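Local coordinates for protein TfuB1 (Thermobifida fusca, PDB 6JX3) that binds the leader peptide of a lasso peptide precursor through a PqqD-like recognition fold, probably to present the precursor to its processing enzymes, at residues V53-D58 and A63-F68; E41-N46 and K92-A97; D47-I52 and A85-S90. All coordinates share one frame; numbering follows the deposited sequence.

Contact 1 (V53-D58 and A63-F68); sequences VQRLLD and ADVAQF. With ZN (zinc ion), chain D; ZN (zinc ion), chain E.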
loop_
_atom_site.group_PDB
_atom_site.type_symbol
_atom_site.label_atom_id
_atom_site.label_comp_id
_atom_site.label_asym_id
_atom_site.label_seq_id
_atom_site.Cartn_x
_atom_site.Cartn_y
_atom_site.Cartn_z
ATOM N N VAL A 53 0.764 -1.850 -3.561
ATOM C CA VAL A 53 1.350 -0.540 -3.826
ATOM C C VAL A 53 2.451 -0.653 -4.876
ATOM O O VAL A 53 2.542 0.176 -5.788
ATOM C CB VAL A 53 1.874 0.093 -2.530
ATOM C CG1 VAL A 53 2.698 1.340 -2.852
ATOM C CG2 VAL A 53 0.696 0.453 -1.618
ATOM N N GLN A 54 3.306 -1.673 -4.757
ATOM C CA GLN A 54 4.371 -1.845 -5.743
ATOM C C GLN A 54 3.806 -2.016 -7.149
ATOM O O GLN A 54 4.323 -1.434 -8.105
ATOM C CB GLN A 54 5.250 -3.039 -5.368
ATOM C CG GLN A 54 6.175 -2.748 -4.198
ATOM C CD GLN A 54 6.577 -4.003 -3.445
ATOM O OE1 GLN A 54 6.255 -5.121 -3.857
ATOM N NE2 GLN A 54 7.276 -3.824 -2.329
ATOM N N ARG A 55 2.726 -2.788 -7.295
ATOM C CA ARG A 55 2.182 -2.992 -8.635
ATOM C C ARG A 55 1.477 -1.743 -9.141
ATOM O O ARG A 55 1.557 -1.425 -10.333
ATOM C CB ARG A 55 1.240 -4.192 -8.642
ATOM C CG ARG A 55 1.984 -5.522 -8.588
ATOM C CD ARG A 55 1.048 -6.686 -8.844
ATOM N NE ARG A 55 0.245 -6.442 -10.037
ATOM C CZ ARG A 55 0.380 -7.101 -11.182
ATOM N NH1 ARG A 55 1.289 -8.063 -11.303
ATOM N NH2 ARG A 55 -0.397 -6.791 -12.206
ATOM N N LEU A 56 0.806 -1.002 -8.253
ATOM C CA LEU A 56 0.218 0.264 -8.682
ATOM C C LEU A 56 1.294 1.250 -9.127
ATOM O O LEU A 56 1.120 1.959 -10.124
ATOM C CB LEU A 56 -0.637 0.858 -7.562
ATOM C CG LEU A 56 -1.915 0.078 -7.250
ATOM C CD1 LEU A 56 -2.635 0.734 -6.078
ATOM C CD2 LEU A 56 -2.844 -0.011 -8.455
ATOM N N LEU A 57 2.415 1.305 -8.402
ATOM C CA LEU A 57 3.482 2.225 -8.774
ATOM C C LEU A 57 4.132 1.817 -10.086
ATOM O O LEU A 57 4.646 2.676 -10.810
ATOM C CB LEU A 57 4.531 2.302 -7.666
ATOM C CG LEU A 57 4.038 3.031 -6.414
ATOM C CD1 LEU A 57 5.100 3.009 -5.331
ATOM C CD2 LEU A 57 3.620 4.460 -6.770
ATOM N N ASP A 58 4.097 0.525 -10.417
ATOM C CA ASP A 58 4.567 0.057 -11.721
ATOM C C ASP A 58 3.711 0.559 -12.872
ATOM O O ASP A 58 4.098 0.388 -14.034
ATOM C CB ASP A 58 4.580 -1.466 -11.772
ATOM C CG ASP A 58 5.702 -2.075 -10.981
ATOM O OD1 ASP A 58 6.685 -1.376 -10.637
ATOM O OD2 ASP A 58 5.580 -3.276 -10.695
ATOM N N ALA A 63 -7.484 -2.922 -11.450
ATOM C CA ALA A 63 -8.069 -4.126 -12.021
ATOM C C ALA A 63 -7.003 -5.181 -12.291
ATOM O O ALA A 63 -7.218 -6.370 -12.028
ATOM C CB ALA A 63 -8.808 -3.775 -13.308
ATOM N N ASP A 64 -5.860 -4.763 -12.844
ATOM C CA ASP A 64 -4.713 -5.654 -12.992
ATOM C C ASP A 64 -4.337 -6.285 -11.659
ATOM O O ASP A 64 -4.031 -7.479 -11.580
ATOM C CB ASP A 64 -3.496 -4.881 -13.474
ATOM C CG ASP A 64 -3.548 -4.498 -14.918
ATOM O OD1 ASP A 64 -4.411 -4.982 -15.691
ATOM O OD2 ASP A 64 -2.674 -3.673 -15.253
ATOM N N VAL A 65 -4.258 -5.458 -10.616
ATOM C CA VAL A 65 -3.807 -5.952 -9.324
ATOM C C VAL A 65 -4.824 -6.923 -8.753
ATOM O O VAL A 65 -4.456 -7.927 -8.137
ATOM C CB VAL A 65 -3.527 -4.785 -8.365
ATOM C CG1 VAL A 65 -3.055 -5.314 -6.994
ATOM C CG2 VAL A 65 -2.498 -3.854 -8.985
ATOM N N ALA A 66 -6.117 -6.652 -8.954
ATOM C CA ALA A 66 -7.125 -7.599 -8.491
ATOM C C ALA A 66 -6.954 -8.945 -9.182
ATOM O O ALA A 66 -7.039 -9.998 -8.539
ATOM C CB ALA A 66 -8.531 -7.044 -8.730
ATOM N N GLN A 67 -6.693 -8.922 -10.491
ATOM C CA GLN A 67 -6.482 -10.162 -11.234
ATOM C C GLN A 67 -5.274 -10.909 -10.703
ATOM O O GLN A 67 -5.305 -12.135 -10.542
ATOM C CB GLN A 67 -6.304 -9.851 -12.720
ATOM C CG GLN A 67 -6.249 -11.082 -13.627
ATOM C CD GLN A 67 -7.413 -12.031 -13.406
ATOM O OE1 GLN A 67 -8.569 -11.612 -13.329
ATOM N NE2 GLN A 67 -7.109 -13.322 -13.289
ATOM N N PHE A 68 -4.199 -10.179 -10.420
ATOM C CA PHE A 68 -3.019 -10.795 -9.831
ATOM C C PHE A 68 -3.354 -11.427 -8.489
ATOM O O PHE A 68 -3.036 -12.598 -8.244
ATOM C CB PHE A 68 -1.916 -9.751 -9.675
ATOM C CG PHE A 68 -0.841 -10.157 -8.720
ATOM C CD1 PHE A 68 0.175 -11.003 -9.116
ATOM C CD2 PHE A 68 -0.859 -9.698 -7.422
ATOM C CE1 PHE A 68 1.156 -11.380 -8.226
ATOM C CE2 PHE A 68 0.104 -10.082 -6.534
ATOM C CZ PHE A 68 1.114 -10.920 -6.933
HETATM ZN ZN ZN D . 6.945 -4.174 -9.929
HETATM ZN ZN ZN E . -2.381 -3.235 -17.119
HETATM O O HOH W 1 6.447 -5.646 -8.352
HETATM O O HOH W 2 -0.447 -2.240 -17.105
#
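Arg55 reaches across from the C-terminal half of helix 47-57 and lays its guanidinium group almost flat against Phe68 of helix 62-72. The two planes are 10° apart, and Phe68 CB stands over the centre of the guanidinium, 3.8 Å from Arg55 CZ. The alkyl part of the arginine joins in: Arg55 CD sits over the ring face, offset toward the rim, 4.1 Å from the Phe68 centroid in a CH-pi contact. A bend at chi3 (49°) turns the guanidinium so that Phe68 CB lies over its face while CD stays over the ring.

Apolar packing lies deeper. Val65 CG2 touches the base of the arginine at Arg55 CB (3.8 Å) and also meets Leu56 CD2 at 3.9 Å, the leucine lying roughly perpendicular to the valine. The segments belong to consecutive helices of the helix-turn-helix-like fold, joined by a short turn; the axes of 53-57 and 63-68 make 139°, far from strictly antiparallel. On its inner side, helix 77-93 packs on both partners, Val88 against Leu56 and Ile84 against Val65.

Electrostatics add little direct bonding. Arg55 NH2 lies 4.9 Å from Asp64 OD2, with guanidinium and carboxylate planes nearly perpendicular, so any attraction is probably long-range, while Arg55 NE is buried without a polar partner. Asp64 OD2 instead binds a zinc ion at 1.9 Å, water 2 being a further ligand, and takes a weak hydrogen bond from His60 ND1. A separate zinc ion is held by Asp58 OD2 at 1.8 Å and by water 1.

Contact 2 (E41-N46 and K92-A97); sequences EYWQLN and KENGMA
Trp43, in strand 41-45, faces the turn that follows helix 77-93, with its CA 9.2 Å from Met96 CA; this turn is a Schellman motif, in which the N-H of Gly95, a residue at positive phi, bonds to Lys92 O and that of Met96 to Leu91 O. The indole spans from the strand to the turn. Met96 lies over one face of the indole: its CE is almost on the normal of the five-membered ring, 3.6 Å from the centroid, and SD is 3.4 Å from Trp43 CD1, a Met-aromatic contact. The bend at chi3 (-79°) folds the methyl back over the indole. Asn94 meets the six-membered ring, its CB 4.1 Å from that centroid and off-centre. Water 4 donates to Asn94 O at 2.8 Å and weakly accepts from Trp43 NE1, while water 3 donates to Glu41 OE1 and, weakly, to Asn94 O. Replacing Trp43 with an alanine would probably open a gap beside Met96 and Asn94 and leave the methionine methyl less firmly placed. The outer edge of strand 41-45 pairs with the leader peptide, a separate chain, in an antiparallel ladder, and Glu41 OE2 makes a salt bridge to a basic side chain of that peptide. Dispersion over the indole face, supplemented by bridging water, thus joins the peptide-binding strand to the end of the last helix.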
loop_
_atom_site.group_PDB
_atom_site.type_symbol
_atom_site.label_atom_id
_atom_site.label_comp_id
_atom_site.label_asym_id
_atom_site.label_seq_id
_atom_site.Cartn_x
_atom_site.Cartn_y
_atom_site.Cartn_z
ATOM N N GLU A 41 5.527 11.393 9.780
ATOM C CA GLU A 41 4.793 10.155 10.008
ATOM C C GLU A 41 5.415 9.034 9.192
ATOM O O GLU A 41 5.803 9.227 8.037
ATOM C CB GLU A 41 3.316 10.325 9.633
ATOM C CG GLU A 41 2.582 11.319 10.555
ATOM C CD GLU A 41 1.056 11.299 10.414
ATOM O OE1 GLU A 41 0.525 11.910 9.469
ATOM O OE2 GLU A 41 0.380 10.682 11.266
ATOM N N TYR A 42 5.506 7.848 9.778
ATOM C CA TYR A 42 5.870 6.738 8.918
ATOM C C TYR A 42 5.065 5.500 9.265
ATOM O O TYR A 42 4.637 5.287 10.402
ATOM C CB TYR A 42 7.362 6.454 8.916
ATOM C CG TYR A 42 7.963 5.899 10.167
ATOM C CD1 TYR A 42 7.958 6.620 11.348
ATOM C CD2 TYR A 42 8.609 4.682 10.132
ATOM C CE1 TYR A 42 8.564 6.103 12.484
ATOM C CE2 TYR A 42 9.213 4.167 11.242
ATOM C CZ TYR A 42 9.188 4.877 12.405
ATOM O OH TYR A 42 9.799 4.333 13.495
ATOM N N TRP A 43 4.861 4.700 8.238
ATOM C CA TRP A 43 3.841 3.675 8.198
ATOM C C TRP A 43 4.471 2.380 7.738
ATOM O O TRP A 43 5.399 2.391 6.922
ATOM C CB TRP A 43 2.731 4.048 7.220
ATOM C CG TRP A 43 2.232 5.436 7.385
ATOM C CD1 TRP A 43 2.813 6.584 6.920
ATOM C CD2 TRP A 43 1.051 5.830 8.066
ATOM N NE1 TRP A 43 2.057 7.670 7.265
ATOM C CE2 TRP A 43 0.968 7.236 7.978
ATOM C CE3 TRP A 43 0.050 5.135 8.749
ATOM C CZ2 TRP A 43 -0.074 7.954 8.545
ATOM C CZ3 TRP A 43 -0.991 5.855 9.308
ATOM C CH2 TRP A 43 -1.043 7.247 9.205
ATOM N N GLN A 44 3.959 1.270 8.257
ATOM C CA GLN A 44 4.363 -0.048 7.796
ATOM C C GLN A 44 3.220 -0.667 7.007
ATOM O O GLN A 44 2.053 -0.575 7.404
ATOM C CB GLN A 44 4.750 -0.965 8.955
ATOM C CG GLN A 44 5.505 -2.209 8.515
ATOM C CD GLN A 44 4.745 -3.488 8.801
ATOM O OE1 GLN A 44 4.112 -3.627 9.848
ATOM N NE2 GLN A 44 4.811 -4.437 7.867
ATOM N N LEU A 45 3.568 -1.266 5.878
ATOM C CA LEU A 45 2.617 -1.969 5.037
ATOM C C LEU A 45 2.849 -3.463 5.195
ATOM O O LEU A 45 3.996 -3.918 5.181
ATOM C CB LEU A 45 2.781 -1.558 3.571
ATOM C CG LEU A 45 2.209 -0.208 3.128
ATOM C CD1 LEU A 45 2.853 0.976 3.850
ATOM C CD2 LEU A 45 2.356 -0.056 1.620
ATOM N N ASN A 46 1.771 -4.234 5.346
ATOM C CA ASN A 46 1.979 -5.671 5.412
ATOM C C ASN A 46 2.269 -6.193 4.005
ATOM O O ASN A 46 2.364 -5.428 3.044
ATOM C CB ASN A 46 0.802 -6.361 6.106
ATOM C CG ASN A 46 -0.467 -6.423 5.258
ATOM O OD1 ASN A 46 -0.601 -5.748 4.243
ATOM N ND2 ASN A 46 -1.412 -7.243 5.698
ATOM N N LYS A 92 -4.567 7.520 0.494
ATOM C CA LYS A 92 -4.884 8.921 0.242
ATOM C C LYS A 92 -5.298 9.625 1.528
ATOM O O LYS A 92 -4.854 10.751 1.796
ATOM C CB LYS A 92 -5.982 9.027 -0.814
ATOM C CG LYS A 92 -5.514 8.587 -2.179
ATOM C CD LYS A 92 -6.680 8.372 -3.151
ATOM C CE LYS A 92 -6.145 7.994 -4.533
ATOM N NZ LYS A 92 -7.254 7.683 -5.493
ATOM N N GLU A 93 -6.133 8.964 2.336
ATOM C CA GLU A 93 -6.591 9.524 3.605
ATOM C C GLU A 93 -5.413 9.939 4.471
ATOM O O GLU A 93 -5.403 11.025 5.071
ATOM C CB GLU A 93 -7.450 8.489 4.342
ATOM C CG GLU A 93 -7.653 8.785 5.830
ATOM C CD GLU A 93 -8.505 10.019 6.047
ATOM O OE1 GLU A 93 -9.175 10.437 5.078
ATOM O OE2 GLU A 93 -8.507 10.563 7.183
ATOM N N ASN A 94 -4.410 9.082 4.546
ATOM C CA ASN A 94 -3.312 9.276 5.477
ATOM C C ASN A 94 -2.147 10.034 4.861
ATOM O O ASN A 94 -1.091 10.147 5.495
ATOM C CB ASN A 94 -2.875 7.926 6.025
ATOM C CG ASN A 94 -3.921 7.321 6.926
ATOM O OD1 ASN A 94 -4.590 6.350 6.568
ATOM N ND2 ASN A 94 -4.105 7.925 8.092
ATOM N N GLY A 95 -2.325 10.578 3.663
ATOM C CA GLY A 95 -1.346 11.496 3.112
ATOM C C GLY A 95 -0.171 10.857 2.421
ATOM O O GLY A 95 0.844 11.525 2.218
ATOM N N MET A 96 -0.273 9.584 2.044
ATOM C CA MET A 96 0.818 8.952 1.320
ATOM C C MET A 96 0.625 8.984 -0.185
ATOM O O MET A 96 1.610 9.014 -0.925
ATOM C CB MET A 96 0.980 7.506 1.787
ATOM C CG MET A 96 1.724 7.420 3.109
ATOM S SD MET A 96 1.488 5.822 3.879
ATOM C CE MET A 96 -0.146 6.045 4.574
ATOM N N ALA A 97 -0.619 8.991 -0.646
ATOM C CA ALA A 97 -0.931 8.958 -2.067
ATOM C C ALA A 97 -1.677 10.219 -2.481
ATOM O O ALA A 97 -2.505 10.742 -1.724
ATOM C CB ALA A 97 -1.780 7.736 -2.425
HETATM O O HOH W 3 -1.876 11.922 7.779
HETATM O O HOH W 4 1.634 10.598 5.556
#

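Contact 3 (D47-I52 and A85-S90); sequences DTAALI and AALVTS
Leu87 carries its CG anti to the backbone N (chi1 175°), and chi2 of 63° then directs CD2 at helix 47-57, where Ala49 and Ile52 receive it. On Ile52, CG1 is instead anti to the carbonyl carbon (chi1 -66°), which brings both of its branches up to that one leucine methyl. Leu87 CD2 rests partly on backbone, 3.7 Å from Ala49 CA and 3.8 Å from Ala49 O, and also meets Ala49 CB. Ile52 CB and CG2 both lie 3.9 Å from Leu87 CD2, with Ile52 CD1 at 4.0 Å from the same atom. The other methyl makes a looser touch, Leu87 CD1 to Ala49 CB at 4.1 Å. The isoleucine and leucine chains run alongside each other, pointing opposite ways, and the small Ala49 lets the leucine approach the helix backbone; the two CA atoms of Ala49 and Leu87 are 7.2 Å apart.

All three residues are buried, and the side chains that meet are all apolar, held by dispersion and by the exclusion of water. Ile52 extends the packing toward helix 62-72 through Val65 and Leu69.

Both helices also serve the bound leader peptide. On helix 47-57, Thr48 OG1 is hydrogen-bonded to the peptide backbone, Ala49 packs on that backbone and Ile52 touches an apolar peptide side chain; on helix 77-93, Ser90 likewise touches an apolar peptide side chain. A peptide lodged between the third strand of an antiparallel sheet and the last helix of a three-helix bundle is the hallmark of the RiPP recognition element, the PqqD-like winged helix-turn-helix fold.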
loop_
_atom_site.group_PDB
_atom_site.type_symbol
_atom_site.label_atom_id
_atom_site.label_comp_id
_atom_site.label_asym_id
_atom_site.label_seq_id
_atom_site.Cartn_x
_atom_site.Cartn_y
_atom_site.Cartn_z
ATOM N N ASP A 47 2.450 -7.510 3.874
ATOM C CA ASP A 47 2.961 -8.045 2.613
ATOM C C ASP A 47 2.001 -7.772 1.462
ATOM O O ASP A 47 2.427 -7.362 0.376
ATOM C CB ASP A 47 3.225 -9.546 2.743
ATOM C CG ASP A 47 4.522 -9.848 3.474
ATOM O OD1 ASP A 47 5.327 -8.910 3.666
ATOM O OD2 ASP A 47 4.734 -11.020 3.858
ATOM N N THR A 48 0.705 -7.974 1.683
ATOM C CA THR A 48 -0.274 -7.763 0.621
ATOM C C THR A 48 -0.372 -6.291 0.253
ATOM O O THR A 48 -0.432 -5.934 -0.925
ATOM C CB THR A 48 -1.635 -8.289 1.064
ATOM O OG1 THR A 48 -1.495 -9.642 1.516
ATOM C CG2 THR A 48 -2.628 -8.229 -0.083
ATOM N N ALA A 49 -0.406 -5.419 1.263
ATOM C CA ALA A 49 -0.448 -3.987 0.974
ATOM C C ALA A 49 0.779 -3.557 0.184
ATOM O O ALA A 49 0.675 -2.776 -0.770
ATOM C CB ALA A 49 -0.556 -3.181 2.275
ATOM N N ALA A 50 1.953 -4.079 0.550
ATOM C CA ALA A 50 3.175 -3.715 -0.163
ATOM C C ALA A 50 3.120 -4.180 -1.607
ATOM O O ALA A 50 3.532 -3.454 -2.518
ATOM C CB ALA A 50 4.389 -4.315 0.542
ATOM N N LEU A 51 2.614 -5.396 -1.824
ATOM C CA LEU A 51 2.496 -5.947 -3.168
ATOM C C LEU A 51 1.569 -5.098 -4.023
ATOM O O LEU A 51 1.874 -4.800 -5.185
ATOM C CB LEU A 51 1.972 -7.377 -3.054
ATOM C CG LEU A 51 1.811 -8.328 -4.226
ATOM C CD1 LEU A 51 2.995 -8.258 -5.175
ATOM C CD2 LEU A 51 1.667 -9.723 -3.640
ATOM N N ILE A 52 0.443 -4.675 -3.449
ATOM C CA ILE A 52 -0.498 -3.840 -4.184
ATOM C C ILE A 52 0.140 -2.509 -4.544
ATOM O O ILE A 52 0.062 -2.055 -5.693
ATOM C CB ILE A 52 -1.785 -3.635 -3.366
ATOM C CG1 ILE A 52 -2.523 -4.964 -3.193
ATOM C CG2 ILE A 52 -2.675 -2.590 -4.043
ATOM C CD1 ILE A 52 -3.623 -4.921 -2.141
ATOM N N ALA A 85 -9.255 -1.117 -3.246
ATOM C CA ALA A 85 -9.874 0.200 -3.177
ATOM C C ALA A 85 -9.767 0.779 -1.780
ATOM O O ALA A 85 -9.476 1.972 -1.612
ATOM C CB ALA A 85 -11.335 0.106 -3.603
ATOM N N ALA A 86 -9.991 -0.055 -0.761
ATOM C CA ALA A 86 -9.884 0.423 0.616
ATOM C C ALA A 86 -8.457 0.832 0.954
ATOM O O ALA A 86 -8.247 1.817 1.665
ATOM C CB ALA A 86 -10.367 -0.652 1.583
ATOM N N LEU A 87 -7.471 0.075 0.467
ATOM C CA LEU A 87 -6.079 0.422 0.730
ATOM C C LEU A 87 -5.722 1.746 0.074
ATOM O O LEU A 87 -5.110 2.618 0.701
ATOM C CB LEU A 87 -5.157 -0.698 0.240
ATOM C CG LEU A 87 -3.664 -0.358 0.356
ATOM C CD1 LEU A 87 -3.260 -0.159 1.815
ATOM C CD2 LEU A 87 -2.824 -1.448 -0.291
ATOM N N VAL A 88 -6.113 1.918 -1.191
ATOM C CA VAL A 88 -5.813 3.156 -1.904
ATOM C C VAL A 88 -6.490 4.329 -1.224
ATOM O O VAL A 88 -5.891 5.399 -1.045
ATOM C CB VAL A 88 -6.239 3.026 -3.372
ATOM C CG1 VAL A 88 -6.358 4.399 -4.037
ATOM C CG2 VAL A 88 -5.240 2.162 -4.091
ATOM N N THR A 89 -7.736 4.134 -0.802
ATOM C CA THR A 89 -8.419 5.177 -0.053
ATOM C C THR A 89 -7.669 5.508 1.230
ATOM O O THR A 89 -7.516 6.688 1.582
ATOM C CB THR A 89 -9.854 4.736 0.243
ATOM O OG1 THR A 89 -10.595 4.713 -0.988
ATOM C CG2 THR A 89 -10.526 5.683 1.247
ATOM N N SER A 90 -7.154 4.480 1.921
ATOM C CA SER A 90 -6.436 4.732 3.170
ATOM C C SER A 90 -5.108 5.429 2.903
ATOM O O SER A 90 -4.686 6.304 3.673
ATOM C CB SER A 90 -6.215 3.425 3.925
ATOM O OG SER A 90 -5.556 3.662 5.165
#

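From the N terminus, the chain first lays down the antiparallel strands 23-27, 32-36 and 41-45, then helices 47-57, 62-72 and 77-93. Contact 2 closes the longest loop, bringing strand 41-45 to the end of the last helix. Within it, contact 3 closes a shorter loop between the first and last helices, and contact 1, innermost, closes the short turn between the first two; all three are nested and none cross. Contacts 1 and 3 share helix 47-57 and meet where Phe68 packs on Leu51. Contact 2, about 17 Å from contact 1 between centres, ties the sheet to this bundle, with Leu45 reaching Val53.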